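Local structure of DNA repair protein RAD14 (Saccharomyces cerevisiae, 5A3D) at residues L40-C45 and R77-V82; Y49-P54 and C84-F89; P2-C7 and L23-Q28. The protein binds specifically to damaged, kinked DNA through the zinc-containing DNA-binding domain described here, and is required for the incision step of nucleotide excision repair. One frame throughout, in Å; residues are numbered along the deposited sequence.

In the fold
From the N terminus, contact 3 comes first: residues 2-7 meet 23-28 round the zinc ion, closing the zinc finger's loop before the other two contacts begin. Contacts 1 and 2 cross, since 40-45 and then 49-54 open before 77-82 and then 84-89 close them. Contact 1 joins strand 39-41 and the start of helix 42-49 to strand 78-82; contact 2 lays the end of that helix and the loop after it against helix 83-94. With centres 10 Å apart, they share packing: CG2 of V86 touches both F81 and C45. L23 of contact 3 reaches V82 and C84, linking the finger to the strand-helix junction at residues 82-84.

Contact 1: L40-C45 and R77-V82; sequences LTKTEC and RMQLFV. With nucleotides of chain D.
K42 and Q79 run side by side and point the same way, because the CG of K42 stands anti to its backbone N (chi1 -164°), the CG of Q79 anti to its carbonyl carbon (chi1 -62°), and both chains are extended beyond. The amide oxygen OE1 of Q79 thereby comes to 3.3 Å from CD of K42, beside the lysine's aliphatic part. The extended lysine places NZ 2.7 Å from OP2 of DA4 of chain D; N57 accepts a second hydrogen bond from this ammonium, and D53 is a weak, longer ion partner.

The two backbones pair antiparallel. L40 and F81 form a hydrogen-bonded pair, with L40 N to F81 O at 2.7 Å and F81 N to L40 O at 2.8 Å. On their face of the sheet, SG of C45 approaches CB of F81 to 3.8 Å and lies obliquely to the ring, a Cys sulfur-aromatic contact. On the other face, CG2 of T41 meets CD2 of L80. T41 is the N-cap of helix 42-49 and forms a capping box with E44: OG1 takes the N-H of E44, while a carboxylate oxygen of E44 takes the N-H of T41.

The phosphate of DG3 of chain D sits where strand and helix start meet. Q79 N donates almost straight (174°) to OP1 over 2.8 Å. OP2 is gripped twice by T43, from N at 2.8 Å and from OG1 at 2.7 Å. Two neighbouring phosphates of one DNA strand are thus met by backbone N-H groups, a hydroxyl and an ammonium. The positive end of the helix dipole would probably add to this attraction, and the phosphate bonds themselves read no base.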
loop_
_atom_site.group_PDB
_atom_site.type_symbol
_atom_site.label_atom_id
_atom_site.label_comp_id
_atom_site.label_asym_id
_atom_site.label_seq_id
_atom_site.Cartn_x
_atom_site.Cartn_y
_atom_site.Cartn_z
ATOM N N LEU B 40 17.360 14.466 -6.911
ATOM C CA LEU B 40 17.439 13.013 -6.877
ATOM C C LEU B 40 16.045 12.516 -7.181
ATOM O O LEU B 40 15.039 13.019 -6.662
ATOM C CB LEU B 40 17.779 12.552 -5.473
ATOM C CG LEU B 40 19.117 13.026 -4.892
ATOM C CD1 LEU B 40 19.262 12.466 -3.485
ATOM C CD2 LEU B 40 20.168 12.508 -5.802
ATOM N N THR B 41 15.965 11.498 -7.993
ATOM C CA THR B 41 14.677 10.870 -8.197
ATOM C C THR B 41 14.244 10.137 -6.956
ATOM O O THR B 41 15.000 9.796 -6.053
ATOM C CB THR B 41 14.724 9.902 -9.388
ATOM O OG1 THR B 41 15.537 8.797 -8.997
ATOM C CG2 THR B 41 15.258 10.539 -10.628
ATOM N N LYS B 42 12.969 9.792 -6.955
ATOM C CA LYS B 42 12.416 8.952 -5.968
ATOM C C LYS B 42 13.170 7.598 -5.853
ATOM O O LYS B 42 13.570 7.232 -4.772
ATOM C CB LYS B 42 10.941 8.790 -6.163
ATOM C CG LYS B 42 10.296 8.222 -4.859
ATOM C CD LYS B 42 8.895 7.957 -5.083
ATOM C CE LYS B 42 8.199 7.789 -3.778
ATOM N NZ LYS B 42 6.842 7.474 -4.120
ATOM N N THR B 43 13.521 6.978 -6.970
ATOM C CA THR B 43 14.229 5.725 -6.957
ATOM C C THR B 43 15.639 5.908 -6.352
ATOM O O THR B 43 16.046 5.039 -5.578
ATOM C CB THR B 43 14.277 5.161 -8.386
ATOM O OG1 THR B 43 12.889 4.943 -8.748
ATOM C CG2 THR B 43 15.045 3.788 -8.473
ATOM N N GLU B 44 16.291 7.011 -6.695
ATOM C CA GLU B 44 17.649 7.341 -6.174
ATOM C C GLU B 44 17.582 7.547 -4.672
ATOM O O GLU B 44 18.535 7.121 -4.007
ATOM C CB GLU B 44 18.282 8.604 -6.810
ATOM C CG GLU B 44 18.671 8.394 -8.242
ATOM C CD GLU B 44 19.256 9.677 -8.923
ATOM O OE1 GLU B 44 18.554 10.637 -9.094
ATOM O OE2 GLU B 44 20.434 9.675 -9.279
ATOM N N CYS B 45 16.570 8.231 -4.193
ATOM C CA CYS B 45 16.323 8.341 -2.734
ATOM C C CYS B 45 16.194 6.980 -2.053
ATOM O O CYS B 45 16.714 6.790 -0.932
ATOM C CB CYS B 45 15.202 9.227 -2.379
ATOM S SG CYS B 45 15.468 10.944 -2.933
ATOM N N ARG B 77 4.361 9.912 -12.721
ATOM C CA ARG B 77 5.224 11.073 -12.756
ATOM C C ARG B 77 6.496 10.881 -11.953
ATOM O O ARG B 77 6.539 10.318 -10.876
ATOM C CB ARG B 77 4.562 12.330 -12.199
ATOM C CG ARG B 77 3.331 12.843 -12.997
ATOM C CD ARG B 77 2.648 14.107 -12.395
ATOM N NE ARG B 77 1.994 13.840 -11.105
ATOM C CZ ARG B 77 0.800 13.353 -10.934
ATOM N NH1 ARG B 77 -0.054 13.067 -11.934
ATOM N NH2 ARG B 77 0.417 13.127 -9.695
ATOM N N MET B 78 7.533 11.445 -12.527
ATOM C CA MET B 78 8.827 11.471 -11.867
ATOM C C MET B 78 8.777 12.403 -10.698
ATOM O O MET B 78 8.175 13.484 -10.771
ATOM C CB MET B 78 9.880 11.907 -12.890
ATOM C CG MET B 78 11.290 11.948 -12.298
ATOM S SD MET B 78 12.609 12.076 -13.556
ATOM C CE MET B 78 12.184 13.595 -14.427
ATOM N N GLN B 79 9.474 12.047 -9.623
ATOM C CA GLN B 79 9.543 12.876 -8.388
ATOM C C GLN B 79 11.012 13.187 -8.022
ATOM O O GLN B 79 11.796 12.282 -7.940
ATOM C CB GLN B 79 8.830 12.194 -7.232
ATOM C CG GLN B 79 7.301 12.006 -7.539
ATOM C CD GLN B 79 6.574 11.223 -6.467
ATOM O OE1 GLN B 79 7.168 10.738 -5.519
ATOM N NE2 GLN B 79 5.243 11.157 -6.585
ATOM N N LEU B 80 11.332 14.462 -7.882
ATOM C CA LEU B 80 12.691 14.957 -7.687
ATOM C C LEU B 80 12.734 15.616 -6.286
ATOM O O LEU B 80 11.927 16.481 -5.939
ATOM C CB LEU B 80 13.148 15.886 -8.763
ATOM C CG LEU B 80 13.116 15.304 -10.221
ATOM C CD1 LEU B 80 13.435 16.383 -11.211
ATOM C CD2 LEU B 80 14.128 14.205 -10.265
ATOM N N PHE B 81 13.713 15.210 -5.565
ATOM C CA PHE B 81 13.951 15.619 -4.134
ATOM C C PHE B 81 15.351 16.308 -4.086
ATOM O O PHE B 81 16.236 15.910 -4.863
ATOM C CB PHE B 81 13.933 14.433 -3.212
ATOM C CG PHE B 81 12.632 13.733 -3.185
ATOM C CD1 PHE B 81 12.329 12.821 -4.184
ATOM C CD2 PHE B 81 11.692 13.980 -2.181
ATOM C CE1 PHE B 81 11.134 12.097 -4.135
ATOM C CE2 PHE B 81 10.463 13.276 -2.198
ATOM C CZ PHE B 81 10.197 12.338 -3.180
ATOM N N VAL B 82 15.495 17.278 -3.188
ATOM C CA VAL B 82 16.806 18.015 -3.076
ATOM C C VAL B 82 17.688 17.237 -2.091
ATOM O O VAL B 82 17.267 16.844 -0.963
ATOM C CB VAL B 82 16.716 19.558 -2.811
ATOM C CG1 VAL B 82 16.216 19.937 -1.437
ATOM C CG2 VAL B 82 18.056 20.234 -3.118
ATOM P P DG D 3 11.213 8.229 -10.089
ATOM O OP1 DG D 3 10.839 9.557 -9.512
ATOM O OP2 DG D 3 12.234 7.419 -9.455
ATOM O "O5'" DG D 3 9.883 7.354 -10.212
ATOM C "C5'" DG D 3 8.740 7.879 -10.882
ATOM C "C4'" DG D 3 7.523 7.047 -10.531
ATOM O "O4'" DG D 3 7.571 5.766 -11.208
ATOM C "C3'" DG D 3 7.336 6.726 -9.056
ATOM O "O3'" DG D 3 5.921 6.842 -9.004
ATOM C "C2'" DG D 3 7.940 5.333 -8.925
ATOM C "C1'" DG D 3 7.637 4.701 -10.280
ATOM N N9 DG D 3 8.587 3.720 -10.805
ATOM C C8 DG D 3 9.959 3.772 -10.781
ATOM N N7 DG D 3 10.521 2.779 -11.411
ATOM C C5 DG D 3 9.455 2.006 -11.847
ATOM C C6 DG D 3 9.439 0.810 -12.590
ATOM O O6 DG D 3 10.396 0.147 -12.992
ATOM N N1 DG D 3 8.141 0.357 -12.806
ATOM C C2 DG D 3 7.001 1.010 -12.407
ATOM N N2 DG D 3 5.836 0.444 -12.755
ATOM N N3 DG D 3 7.003 2.156 -11.759
ATOM C C4 DG D 3 8.254 2.596 -11.517
ATOM P P DA D 4 5.158 6.732 -7.598
ATOM O OP1 DA D 4 4.125 7.757 -7.566
ATOM O OP2 DA D 4 6.149 6.620 -6.560
ATOM O "O5'" DA D 4 4.358 5.364 -7.732
ATOM C "C5'" DA D 4 3.433 5.285 -8.826
ATOM C "C4'" DA D 4 2.621 4.014 -8.785
ATOM O "O4'" DA D 4 3.431 2.918 -9.249
ATOM C "C3'" DA D 4 2.096 3.595 -7.415
ATOM O "O3'" DA D 4 0.813 3.005 -7.627
ATOM C "C2'" DA D 4 3.159 2.621 -6.933
ATOM C "C1'" DA D 4 3.594 1.946 -8.222
ATOM N N9 DA D 4 4.980 1.512 -8.292
ATOM C C8 DA D 4 6.084 2.188 -7.838
ATOM N N7 DA D 4 7.219 1.614 -8.146
ATOM C C5 DA D 4 6.840 0.505 -8.885
ATOM C C6 DA D 4 7.579 -0.520 -9.485
ATOM N N6 DA D 4 8.908 -0.578 -9.448
ATOM N N1 DA D 4 6.897 -1.512 -10.103
ATOM C C2 DA D 4 5.558 -1.454 -10.123
ATOM N N3 DA D 4 4.749 -0.525 -9.617
ATOM C C4 DA D 4 5.464 0.443 -9.008
ATOM O "O5'" DG D 1 17.247 9.215 -19.176
ATOM C "C5'" DG D 1 16.461 10.012 -18.261
ATOM C "C4'" DG D 1 17.119 10.018 -16.898
ATOM O "O4'" DG D 1 17.941 11.155 -16.527
ATOM C "C3'" DG D 1 16.426 9.477 -15.645
ATOM O "O3'" DG D 1 16.832 8.118 -15.359
ATOM C "C2'" DG D 1 16.814 10.463 -14.549
ATOM C "C1'" DG D 1 17.551 11.613 -15.242
ATOM N N9 DG D 1 16.725 12.805 -15.409
ATOM C C8 DG D 1 15.704 13.005 -16.308
ATOM N N7 DG D 1 15.125 14.167 -16.173
ATOM C C5 DG D 1 15.776 14.755 -15.096
ATOM C C6 DG D 1 15.581 16.021 -14.479
ATOM O O6 DG D 1 14.755 16.901 -14.764
ATOM N N1 DG D 1 16.481 16.225 -13.436
ATOM C C2 DG D 1 17.432 15.323 -13.026
ATOM N N2 DG D 1 18.211 15.709 -12.003
ATOM N N3 DG D 1 17.605 14.127 -13.572
ATOM C C4 DG D 1 16.762 13.921 -14.606
#

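Contact 2: Y49-P54 and C84-F89; sequences YFLTDP and CEVEAF. With nucleotides of chain C.
The end of helix 42-49, at Y49, and the loop that follows pack against one side of helix 83-94, in a hydrophobic core within the DNA-binding domain. Y49 and V86 cross at about a right angle, and CG1 of V86 comes within 3.2 Å of CD2 of Y49, an unusually short approach, oblique to the ring and of doubtful length. V86 CG1 is put there by lying anti to its backbone N (chi1 -179°). Diagonally across the ring from CD2, CE1 of Y49 is 4.0 Å from CA of E87. The phenol oxygen OH is hydrogen-bonded to R83; across the contact it makes just a weak bond, 3.5 Å to OE1 of E87. An alanine in place of Y49 would probably open a gap beside V86 and leave R83 without its phenol partner.

L51, two residues on, packs on the same helix. Its CD1 lies 3.9 Å from CG1 of V86, while CD2 meets the F89 ring edge-on, in its plane, at 3.7 Å from CD2 of F89. F62 extends the cluster, its ring edge-to-face with that of F89. L56 of helix 53-56 backs L51, and L100 of helix 96-113 packs on Y49, so the contact lies among these two helices and 83-94.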
loop_
_atom_site.group_PDB
_atom_site.type_symbol
_atom_site.label_atom_id
_atom_site.label_comp_id
_atom_site.label_asym_id
_atom_site.label_seq_id
_atom_site.Cartn_x
_atom_site.Cartn_y
_atom_site.Cartn_z
ATOM N N TYR B 49 19.702 6.326 0.021
ATOM C CA TYR B 49 19.510 6.706 1.408
ATOM C C TYR B 49 18.638 5.755 2.231
ATOM O O TYR B 49 18.309 6.041 3.398
ATOM C CB TYR B 49 18.958 8.139 1.479
ATOM C CG TYR B 49 19.969 9.153 1.008
ATOM C CD1 TYR B 49 21.038 9.524 1.802
ATOM C CD2 TYR B 49 19.847 9.744 -0.228
ATOM C CE1 TYR B 49 21.954 10.474 1.367
ATOM C CE2 TYR B 49 20.805 10.653 -0.688
ATOM C CZ TYR B 49 21.816 11.048 0.116
ATOM O OH TYR B 49 22.774 11.988 -0.305
ATOM N N PHE B 50 18.201 4.696 1.577
ATOM C CA PHE B 50 17.326 3.690 2.150
ATOM C C PHE B 50 16.047 4.275 2.712
ATOM O O PHE B 50 15.568 3.856 3.762
ATOM C CB PHE B 50 18.116 2.854 3.134
ATOM C CG PHE B 50 19.410 2.341 2.556
ATOM C CD1 PHE B 50 19.422 1.508 1.454
ATOM C CD2 PHE B 50 20.619 2.722 3.108
ATOM C CE1 PHE B 50 20.608 1.047 0.910
ATOM C CE2 PHE B 50 21.821 2.271 2.577
ATOM C CZ PHE B 50 21.809 1.448 1.447
ATOM N N LEU B 51 15.468 5.252 2.004
ATOM C CA LEU B 51 14.222 5.870 2.487
ATOM C C LEU B 51 13.113 5.067 1.905
ATOM O O LEU B 51 13.264 4.534 0.814
ATOM C CB LEU B 51 14.089 7.394 2.122
ATOM C CG LEU B 51 15.275 8.212 2.698
ATOM C CD1 LEU B 51 15.023 9.702 2.439
ATOM C CD2 LEU B 51 15.606 7.975 4.163
ATOM N N THR B 52 11.983 5.018 2.602
ATOM C CA THR B 52 10.797 4.228 2.104
ATOM C C THR B 52 9.753 5.012 1.418
ATOM O O THR B 52 9.742 6.240 1.477
ATOM C CB THR B 52 10.087 3.564 3.286
ATOM O OG1 THR B 52 9.501 4.584 4.090
ATOM C CG2 THR B 52 11.059 2.827 4.082
ATOM N N ASP B 53 8.825 4.316 0.776
ATOM C CA ASP B 53 7.687 5.012 0.197
ATOM C C ASP B 53 6.924 5.861 1.165
ATOM O O ASP B 53 6.651 6.999 0.797
ATOM C CB ASP B 53 6.710 4.113 -0.612
ATOM C CG ASP B 53 7.223 3.760 -1.934
ATOM O OD1 ASP B 53 7.846 4.593 -2.595
ATOM O OD2 ASP B 53 6.999 2.589 -2.341
ATOM N N PRO B 54 6.592 5.364 2.385
ATOM C CA PRO B 54 5.850 6.226 3.313
ATOM C C PRO B 54 6.564 7.523 3.684
ATOM O O PRO B 54 5.944 8.568 3.754
ATOM C CB PRO B 54 5.605 5.333 4.514
ATOM C CG PRO B 54 5.565 3.976 3.907
ATOM C CD PRO B 54 6.599 3.966 2.848
ATOM N N CYS B 84 19.998 18.007 -0.042
ATOM C CA CYS B 84 20.241 18.417 1.348
ATOM C C CYS B 84 19.075 17.956 2.292
ATOM O O CYS B 84 19.323 17.618 3.410
ATOM C CB CYS B 84 20.511 19.918 1.442
ATOM S SG CYS B 84 19.230 21.003 0.790
ATOM N N GLU B 85 17.841 18.000 1.806
ATOM C CA GLU B 85 16.656 17.502 2.592
ATOM C C GLU B 85 16.678 16.005 2.847
ATOM O O GLU B 85 16.535 15.493 3.980
ATOM C CB GLU B 85 15.385 17.858 1.849
ATOM C CG GLU B 85 15.022 19.290 2.010
ATOM C CD GLU B 85 13.664 19.652 1.415
ATOM O OE1 GLU B 85 12.851 18.759 1.060
ATOM O OE2 GLU B 85 13.398 20.913 1.368
ATOM N N VAL B 86 16.867 15.281 1.740
ATOM C CA VAL B 86 16.996 13.821 1.715
ATOM C C VAL B 86 18.088 13.335 2.707
ATOM O O VAL B 86 17.858 12.425 3.497
ATOM C CB VAL B 86 17.290 13.327 0.263
ATOM C CG1 VAL B 86 17.401 11.818 0.263
ATOM C CG2 VAL B 86 16.082 13.654 -0.592
ATOM N N GLU B 87 19.256 13.918 2.602
ATOM C CA GLU B 87 20.373 13.513 3.400
ATOM C C GLU B 87 20.133 13.821 4.877
ATOM O O GLU B 87 20.457 13.036 5.748
ATOM C CB GLU B 87 21.618 14.225 2.877
ATOM C CG GLU B 87 22.845 13.848 3.587
ATOM C CD GLU B 87 24.041 14.519 2.926
ATOM O OE1 GLU B 87 24.572 13.871 1.967
ATOM O OE2 GLU B 87 24.375 15.650 3.390
ATOM N N ALA B 88 19.592 14.992 5.147
ATOM C CA ALA B 88 19.356 15.436 6.532
ATOM C C ALA B 88 18.426 14.467 7.223
ATOM O O ALA B 88 18.641 14.118 8.373
ATOM C CB ALA B 88 18.743 16.821 6.520
ATOM N N PHE B 89 17.361 14.042 6.532
ATOM C CA PHE B 89 16.426 13.030 7.052
ATOM C C PHE B 89 17.070 11.641 7.222
ATOM O O PHE B 89 16.862 10.961 8.223
ATOM C CB PHE B 89 15.189 12.930 6.124
ATOM C CG PHE B 89 14.149 11.966 6.644
ATOM C CD1 PHE B 89 13.208 12.386 7.620
ATOM C CD2 PHE B 89 14.217 10.605 6.316
ATOM C CE1 PHE B 89 12.284 11.491 8.135
ATOM C CE2 PHE B 89 13.310 9.711 6.863
ATOM C CZ PHE B 89 12.354 10.154 7.771
ATOM P P DA C 6 2.885 1.940 5.575
ATOM O OP1 DA C 6 2.719 3.380 5.307
ATOM O OP2 DA C 6 2.856 1.002 4.406
ATOM O "O5'" DA C 6 4.221 1.632 6.382
ATOM C "C5'" DA C 6 4.363 2.171 7.713
ATOM C "C4'" DA C 6 5.181 1.279 8.626
ATOM O "O4'" DA C 6 4.514 0.009 8.841
ATOM C "C3'" DA C 6 6.604 0.941 8.157
ATOM O "O3'" DA C 6 7.532 0.982 9.272
ATOM C "C2'" DA C 6 6.448 -0.452 7.574
ATOM C "C1'" DA C 6 5.351 -1.067 8.435
ATOM N N9 DA C 6 4.507 -2.042 7.746
ATOM C C8 DA C 6 3.725 -1.804 6.643
ATOM N N7 DA C 6 3.027 -2.844 6.255
ATOM C C5 DA C 6 3.371 -3.835 7.163
ATOM C C6 DA C 6 2.972 -5.179 7.291
ATOM N N6 DA C 6 2.120 -5.781 6.458
ATOM N N1 DA C 6 3.511 -5.899 8.298
ATOM C C2 DA C 6 4.356 -5.290 9.141
ATOM N N3 DA C 6 4.808 -4.035 9.123
ATOM C C4 DA C 6 4.272 -3.353 8.095
#

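Contact 3: P2-C7 and L23-Q28; sequences PKCIEC and LQVCKQ. With ZN (zinc ion), chain F.
The sulfurs of C4, C7 and C26 converge on one zinc ion from different backbone directions. SG of C4 stands anti to its backbone N (chi1 176°), whereas those of C7 and C26 each sit between the backbone N and the carbonyl carbon. The metal lies 2.4 Å from SG of C4 and 2.3 Å from SG of C26; C7 binds through its sulfur as well, and C29 supplies the fourth. Across the contact SG of C4 and SG of C26 remain 3.9 Å apart, as separate ligands of a shared metal.

SG of C4 is also a hydrogen-bond acceptor. C26 N reaches it at 3.3 Å, nearly straight at 166°, and E6 N donates from its own segment over 3.4 Å, with a weak third bond from C7 N. Such N-H donors would probably spread the negative charge of the thiolate and help hold its orientation.

Beside the metal the segments join through the backbone: I5 N donates to Q24 O at 2.9 Å, with the donor nearly in line with the carbonyl (C=O...N angle 169°). Q24 is the centre of an inverse gamma turn. Round this bond the I5 side chain crosses those of both Q24 and V25 at about a right angle. Its CD1 touches CG2 of V25 at 3.6 Å, while its CG2 makes a looser contact with CB of Q24. At the outer margin, CB of P2 lies 3.7 Å from OE1 of Q24.

C26 is also the N-cap of helix 27-32, its side chain capping a backbone N just beyond Q28. A CxxC turn with N-H groups directed at its first sulfur, facing a second CxxC pair at a helix start, is characteristic of a four-cysteine zinc finger, here the one belonging to the Rad14 DNA-binding domain.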
loop_
_atom_site.group_PDB
_atom_site.type_symbol
_atom_site.label_atom_id
_atom_site.label_comp_id
_atom_site.label_asym_id
_atom_site.label_seq_id
_atom_site.Cartn_x
_atom_site.Cartn_y
_atom_site.Cartn_z
ATOM N N PRO B 2 18.137 40.614 -1.859
ATOM C CA PRO B 2 18.586 39.402 -1.151
ATOM C C PRO B 2 19.651 38.604 -1.958
ATOM O O PRO B 2 19.493 38.427 -3.159
ATOM C CB PRO B 2 17.293 38.596 -0.956
ATOM C CG PRO B 2 16.323 39.174 -1.935
ATOM C CD PRO B 2 16.710 40.592 -2.186
ATOM N N LYS B 3 20.719 38.147 -1.304
ATOM C CA LYS B 3 21.831 37.488 -2.009
ATOM C C LYS B 3 21.862 35.996 -1.755
ATOM O O LYS B 3 21.470 35.491 -0.709
ATOM C CB LYS B 3 23.185 38.108 -1.695
ATOM C CG LYS B 3 23.258 39.606 -2.084
ATOM C CD LYS B 3 24.672 40.154 -1.998
ATOM C CE LYS B 3 24.721 41.692 -1.993
ATOM N NZ LYS B 3 24.055 42.415 -3.130
ATOM N N CYS B 4 22.248 35.274 -2.765
ATOM C CA CYS B 4 22.502 33.820 -2.642
ATOM C C CYS B 4 23.323 33.427 -1.424
ATOM O O CYS B 4 24.364 34.010 -1.126
ATOM C CB CYS B 4 23.253 33.397 -3.891
ATOM S SG CYS B 4 23.772 31.678 -3.884
ATOM N N ILE B 5 22.844 32.427 -0.693
ATOM C CA ILE B 5 23.485 32.030 0.565
ATOM C C ILE B 5 24.814 31.294 0.340
ATOM O O ILE B 5 25.556 31.081 1.253
ATOM C CB ILE B 5 22.510 31.182 1.431
ATOM C CG1 ILE B 5 22.213 29.856 0.755
ATOM C CG2 ILE B 5 21.244 31.981 1.635
ATOM C CD1 ILE B 5 20.974 29.085 1.224
ATOM N N GLU B 6 25.131 30.892 -0.890
ATOM C CA GLU B 6 26.426 30.273 -1.106
ATOM C C GLU B 6 27.455 31.326 -1.499
ATOM O O GLU B 6 28.525 31.502 -0.833
ATOM C CB GLU B 6 26.299 29.186 -2.155
ATOM C CG GLU B 6 25.482 28.064 -1.591
ATOM C CD GLU B 6 26.269 27.206 -0.578
ATOM O OE1 GLU B 6 27.502 27.436 -0.368
ATOM O OE2 GLU B 6 25.656 26.322 -0.008
ATOM N N CYS B 7 27.165 32.043 -2.576
ATOM C CA CYS B 7 28.169 32.926 -3.106
ATOM C C CYS B 7 28.131 34.325 -2.480
ATOM O O CYS B 7 29.131 35.032 -2.478
ATOM C CB CYS B 7 28.052 32.986 -4.648
ATOM S SG CYS B 7 26.616 33.756 -5.406
ATOM N N LEU B 23 14.959 27.602 -1.287
ATOM C CA LEU B 23 16.409 27.800 -1.035
ATOM C C LEU B 23 16.818 29.025 -1.803
ATOM O O LEU B 23 16.569 29.102 -3.013
ATOM C CB LEU B 23 17.176 26.577 -1.502
ATOM C CG LEU B 23 17.018 25.328 -0.624
ATOM C CD1 LEU B 23 17.655 24.095 -1.280
ATOM C CD2 LEU B 23 17.626 25.562 0.713
ATOM N N GLN B 24 17.342 30.000 -1.098
ATOM C CA GLN B 24 17.922 31.184 -1.727
ATOM C C GLN B 24 19.335 30.919 -2.295
ATOM O O GLN B 24 20.349 31.312 -1.654
ATOM C CB GLN B 24 17.942 32.341 -0.727
ATOM C CG GLN B 24 16.548 32.818 -0.395
ATOM C CD GLN B 24 16.453 34.302 -0.677
ATOM O OE1 GLN B 24 16.838 35.136 0.178
ATOM N NE2 GLN B 24 15.996 34.654 -1.920
ATOM N N VAL B 25 19.367 30.162 -3.387
ATOM C CA VAL B 25 20.619 29.650 -4.013
ATOM C C VAL B 25 20.547 29.866 -5.504
ATOM O O VAL B 25 19.504 29.634 -6.104
ATOM C CB VAL B 25 20.820 28.142 -3.721
ATOM C CG1 VAL B 25 22.113 27.659 -4.365
ATOM C CG2 VAL B 25 20.899 27.975 -2.228
ATOM N N CYS B 26 21.588 30.460 -6.072
ATOM C CA CYS B 26 21.629 30.725 -7.503
ATOM C C CYS B 26 21.936 29.439 -8.278
ATOM O O CYS B 26 22.477 28.451 -7.731
ATOM C CB CYS B 26 22.659 31.843 -7.856
ATOM S SG CYS B 26 24.345 31.425 -7.723
ATOM N N LYS B 27 21.700 29.472 -9.559
ATOM C CA LYS B 27 21.842 28.291 -10.381
ATOM C C LYS B 27 23.353 27.863 -10.432
ATOM O O LYS B 27 23.688 26.696 -10.397
ATOM C CB LYS B 27 21.267 28.525 -11.788
ATOM C CG LYS B 27 21.388 27.232 -12.586
ATOM C CD LYS B 27 20.247 26.731 -13.468
ATOM C CE LYS B 27 19.301 27.713 -14.169
ATOM N NZ LYS B 27 18.517 26.971 -15.245
ATOM N N GLN B 28 24.238 28.835 -10.516
ATOM C CA GLN B 28 25.655 28.527 -10.638
ATOM C C GLN B 28 26.150 27.744 -9.382
ATOM O O GLN B 28 26.834 26.722 -9.471
ATOM C CB GLN B 28 26.472 29.762 -10.935
ATOM C CG GLN B 28 28.041 29.552 -10.897
ATOM C CD GLN B 28 28.832 30.706 -11.479
ATOM O OE1 GLN B 28 28.317 31.736 -11.826
ATOM N NE2 GLN B 28 30.138 30.532 -11.545
HETATM ZN ZN ZN F . 25.365 31.759 -5.673
#